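Side-chain contacts in DsrH (Allochromatium vinosum, PDB 2HY5), which is a subunit of the DsrEFH complex and probably takes part in sulfur transfer during bacterial sulfur oxidation: residues G70-D73 / E74-I77; V83-A86 / G87-D90. All blocks are in the same frame, centred on the assembly; numbering follows the deposited sequence.

Interaction 1. Residues G70-D73 / E74-I77; sequences GFSD and ERVI
The guanidinium of R75 turns one face to the rim of the F71 ring: F71 CD2 lies 3.8 Å above the guanidinium plane, offset toward its rim, while R75 NH2 lies at the ring's edge, in the ring plane, 3.9 Å from F71 CE2. The two planes are 62° apart, and the groups meet obliquely. The pair folds round the short 3-10 segment just after the Schellman motif at G70 that ends helix 63-68. Successive bends at chi2 (-66°) and chi3 (-73°) curl the R75 chain back to the ring. Water 1 bridges this turn, accepting from both S72 N and R75 NH1, whereas NH2 makes a salt bridge to D96 of the neighbouring DsrF chain. A leucine in place of R75 would probably leave that aspartate without its charged mate and the S72 N water without its second donor. S72 OG sits alongside the aliphatic parts of E74 and R75, 3.2 Å from E74 CG and 3.6 Å from R75 CG. The turn itself is closed by the hydrogen bonds R75 N to S72 O (3.0 Å) and V76 N to D73 O (3.3 Å); V76 CG2 approaches the same D73 O at 3.4 Å.

Interaction 2. Residues V83-A86 / G87-D90; sequences VDYA and GFVD
V83 CB faces G87 CA at 4.2 Å, where strand 81-83 hands over to helix 85-94 at an N-cap in this parallel alpha/beta fold. With no side chain at G87, the valine can approach this closely; a beta carbon there would come within 2.8 Å of V83 CB, a clash. V83 also packs on Y60 of the adjacent strand 58-62 and on L31 of strand 29-32, one further across the sheet. D84 is the N-cap residue. Its CG lies between the backbone N and the carbonyl carbon (chi1 49°), which swings OD1 back over the first turn to take G87 N at 2.8 Å, the donor arriving nearly in line with the C-O bond. Its backbone O receives F88 N in the carbonyl plane, so D84 holds two successive amides of the helix start. Y85 brings ring atom CD2 to 4.2 Å from F88 CD1, an apolar, oblique touch, while Y85 O accepts from V89 N. The F88 ring then goes on to edge-to-face contacts with F33 and with F23 of the DsrE chain, while Y85 packs on Q22 of that chain. A86 O accepts from D90 N at 3.0 Å, and A86 lies against K30 of DsrE, the lysine that forms a salt bridge with D90 OD1. The D90 carboxylate stays close to the helix, its CG 3.5 Å from A86 O.

From the N terminus, the chain reaches helix 63-68 and then interaction 1, which closes a short turn in the connection leading toward strand 81-83. Interaction 2 follows where that strand gives way to helix 85-94. The two are in series, neither nested nor crossed, with centres about 17 Å apart and nearest atoms about 7 Å apart. Strands 58-62 and 81-83 are parallel neighbours, so interaction 1 lies within the beta-alpha-beta crossover joining them, and interaction 2 starts on the last residue of its second strand. Backbone bonds tie the first to A40 and A42, while V83 pairs the second with V61 and G63. Outward, residues 70-77 reach DsrF, and residues 83-90 chiefly DsrE.

Interaction 1. Residues G70-D73 / E74-I77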
loop_
_atom_site.group_PDB
_atom_site.type_symbol
_atom_site.label_atom_id
_atom_site.label_comp_id
_atom_site.label_asym_id
_atom_site.label_seq_id
_atom_site.Cartn_x
_atom_site.Cartn_y
_atom_site.Cartn_z
ATOM N N GLY C 70 17.803 11.265 5.226
ATOM C CA GLY C 70 19.067 11.335 5.941
ATOM C C GLY C 70 20.356 11.060 5.194
ATOM O O GLY C 70 21.386 10.816 5.821
ATOM N N PHE C 71 20.333 11.113 3.869
ATOM C CA PHE C 71 21.553 10.836 3.122
ATOM C C PHE C 71 22.018 11.957 2.210
ATOM O O PHE C 71 21.218 12.584 1.520
ATOM C CB PHE C 71 21.383 9.547 2.317
ATOM C CG PHE C 71 20.948 8.382 3.151
ATOM C CD1 PHE C 71 19.595 8.133 3.373
ATOM C CD2 PHE C 71 21.890 7.574 3.779
ATOM C CE1 PHE C 71 19.187 7.096 4.214
ATOM C CE2 PHE C 71 21.494 6.538 4.619
ATOM C CZ PHE C 71 20.138 6.300 4.839
ATOM N N SER C 72 23.324 12.209 2.225
ATOM C CA SER C 72 23.909 13.240 1.376
ATOM C C SER C 72 24.277 12.591 0.046
ATOM O O SER C 72 24.326 11.367 -0.057
ATOM C CB SER C 72 25.157 13.834 2.036
ATOM O OG SER C 72 26.143 12.840 2.232
ATOM N N ASP C 73 24.538 13.409 -0.967
ATOM C CA ASP C 73 24.875 12.905 -2.297
ATOM C C ASP C 73 26.095 11.995 -2.314
ATOM O O ASP C 73 26.234 11.143 -3.193
ATOM C CB ASP C 73 25.122 14.075 -3.251
ATOM C CG ASP C 73 23.917 14.985 -3.387
ATOM O OD1 ASP C 73 24.029 16.013 -4.091
ATOM O OD2 ASP C 73 22.860 14.679 -2.796
ATOM N N GLU C 74 26.975 12.185 -1.339
ATOM C CA GLU C 74 28.205 11.409 -1.246
ATOM C C GLU C 74 27.952 9.965 -0.834
ATOM O O GLU C 74 28.833 9.114 -0.954
ATOM C CB GLU C 74 29.165 12.064 -0.246
ATOM C CG GLU C 74 28.682 13.406 0.294
ATOM C CD GLU C 74 28.508 14.436 -0.806
ATOM O OE1 GLU C 74 29.518 14.761 -1.456
ATOM O OE2 GLU C 74 27.376 14.918 -1.032
ATOM N N ARG C 75 26.744 9.692 -0.356
ATOM C CA ARG C 75 26.390 8.351 0.092
ATOM C C ARG C 75 25.882 7.482 -1.049
ATOM O O ARG C 75 25.661 6.289 -0.875
ATOM C CB ARG C 75 25.312 8.434 1.178
ATOM C CG ARG C 75 25.722 9.222 2.413
ATOM C CD ARG C 75 26.851 8.532 3.160
ATOM N NE ARG C 75 26.405 7.341 3.880
ATOM C CZ ARG C 75 25.664 7.366 4.985
ATOM N NH1 ARG C 75 25.278 8.523 5.509
ATOM N NH2 ARG C 75 25.311 6.231 5.572
ATOM N N VAL C 76 25.698 8.086 -2.216
ATOM C CA VAL C 76 25.190 7.367 -3.375
ATOM C C VAL C 76 26.259 6.549 -4.099
ATOM O O VAL C 76 27.446 6.885 -4.066
ATOM C CB VAL C 76 24.559 8.361 -4.380
ATOM C CG1 VAL C 76 23.996 7.623 -5.577
ATOM C CG2 VAL C 76 23.476 9.165 -3.688
ATOM N N ILE C 77 25.830 5.468 -4.741
ATOM C CA ILE C 77 26.735 4.629 -5.514
ATOM C C ILE C 77 27.240 5.495 -6.664
ATOM O O ILE C 77 26.444 6.075 -7.405
ATOM C CB ILE C 77 25.996 3.411 -6.104
ATOM C CG1 ILE C 77 25.469 2.526 -4.971
ATOM C CG2 ILE C 77 26.929 2.620 -7.018
ATOM C CD1 ILE C 77 24.505 1.446 -5.441
HETATM O O HOH W 1 24.681 11.496 4.774
#

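Interaction 2. Residues V83-A86 / G87-D90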
loop_
_atom_site.group_PDB
_atom_site.type_symbol
_atom_site.label_atom_id
_atom_site.label_comp_id
_atom_site.label_asym_id
_atom_site.label_seq_id
_atom_site.Cartn_x
_atom_site.Cartn_y
_atom_site.Cartn_z
ATOM N N VAL C 83 19.378 14.199 -8.988
ATOM C CA VAL C 83 18.593 15.252 -9.626
ATOM C C VAL C 83 17.528 15.797 -8.671
ATOM O O VAL C 83 17.198 15.162 -7.671
ATOM C CB VAL C 83 17.871 14.721 -10.880
ATOM C CG1 VAL C 83 18.887 14.179 -11.878
ATOM C CG2 VAL C 83 16.878 13.631 -10.484
ATOM N N ASP C 84 17.007 16.987 -8.963
ATOM C CA ASP C 84 15.948 17.550 -8.130
ATOM C C ASP C 84 14.653 17.389 -8.913
ATOM O O ASP C 84 14.641 16.734 -9.952
ATOM C CB ASP C 84 16.201 19.028 -7.806
ATOM C CG ASP C 84 16.532 19.846 -9.029
ATOM O OD1 ASP C 84 16.154 19.439 -10.146
ATOM O OD2 ASP C 84 17.164 20.910 -8.867
ATOM N N TYR C 85 13.561 17.967 -8.432
ATOM C CA TYR C 85 12.304 17.812 -9.154
ATOM C C TYR C 85 12.356 18.386 -10.565
ATOM O O TYR C 85 11.745 17.838 -11.485
ATOM C CB TYR C 85 11.149 18.424 -8.359
ATOM C CG TYR C 85 10.676 17.530 -7.227
ATOM C CD1 TYR C 85 10.958 17.838 -5.895
ATOM C CD2 TYR C 85 9.958 16.366 -7.494
ATOM C CE1 TYR C 85 10.534 17.006 -4.854
ATOM C CE2 TYR C 85 9.529 15.526 -6.464
ATOM C CZ TYR C 85 9.821 15.852 -5.150
ATOM O OH TYR C 85 9.397 15.029 -4.130
ATOM N N ALA C 86 13.089 19.482 -10.748
ATOM C CA ALA C 86 13.207 20.069 -12.076
ATOM C C ALA C 86 13.928 19.066 -12.980
ATOM O O ALA C 86 13.588 18.924 -14.150
ATOM C CB ALA C 86 13.984 21.387 -12.009
ATOM N N GLY C 87 14.915 18.363 -12.423
ATOM C CA GLY C 87 15.644 17.367 -13.190
ATOM C C GLY C 87 14.757 16.184 -13.541
ATOM O O GLY C 87 14.893 15.582 -14.605
ATOM N N PHE C 88 13.851 15.853 -12.624
ATOM C CA PHE C 88 12.896 14.760 -12.790
ATOM C C PHE C 88 12.037 15.110 -14.006
ATOM O O PHE C 88 11.823 14.290 -14.899
ATOM C CB PHE C 88 12.058 14.667 -11.503
ATOM C CG PHE C 88 11.084 13.509 -11.444
ATOM C CD1 PHE C 88 10.441 13.221 -10.243
ATOM C CD2 PHE C 88 10.768 12.749 -12.568
ATOM C CE1 PHE C 88 9.498 12.197 -10.161
ATOM C CE2 PHE C 88 9.826 11.726 -12.497
ATOM C CZ PHE C 88 9.188 11.449 -11.289
ATOM N N VAL C 89 11.559 16.348 -14.042
ATOM C CA VAL C 89 10.746 16.804 -15.162
ATOM C C VAL C 89 11.527 16.717 -16.478
ATOM O O VAL C 89 10.994 16.249 -17.483
ATOM C CB VAL C 89 10.274 18.257 -14.953
ATOM C CG1 VAL C 89 9.627 18.790 -16.233
ATOM C CG2 VAL C 89 9.280 18.309 -13.809
ATOM N N ASP C 90 12.780 17.168 -16.484
ATOM C CA ASP C 90 13.576 17.106 -17.708
ATOM C C ASP C 90 13.766 15.670 -18.187
ATOM O O ASP C 90 13.814 15.417 -19.389
ATOM C CB ASP C 90 14.946 17.764 -17.511
ATOM C CG ASP C 90 14.861 19.274 -17.433
ATOM O OD1 ASP C 90 13.941 19.854 -18.044
ATOM O OD2 ASP C 90 15.726 19.884 -16.771
#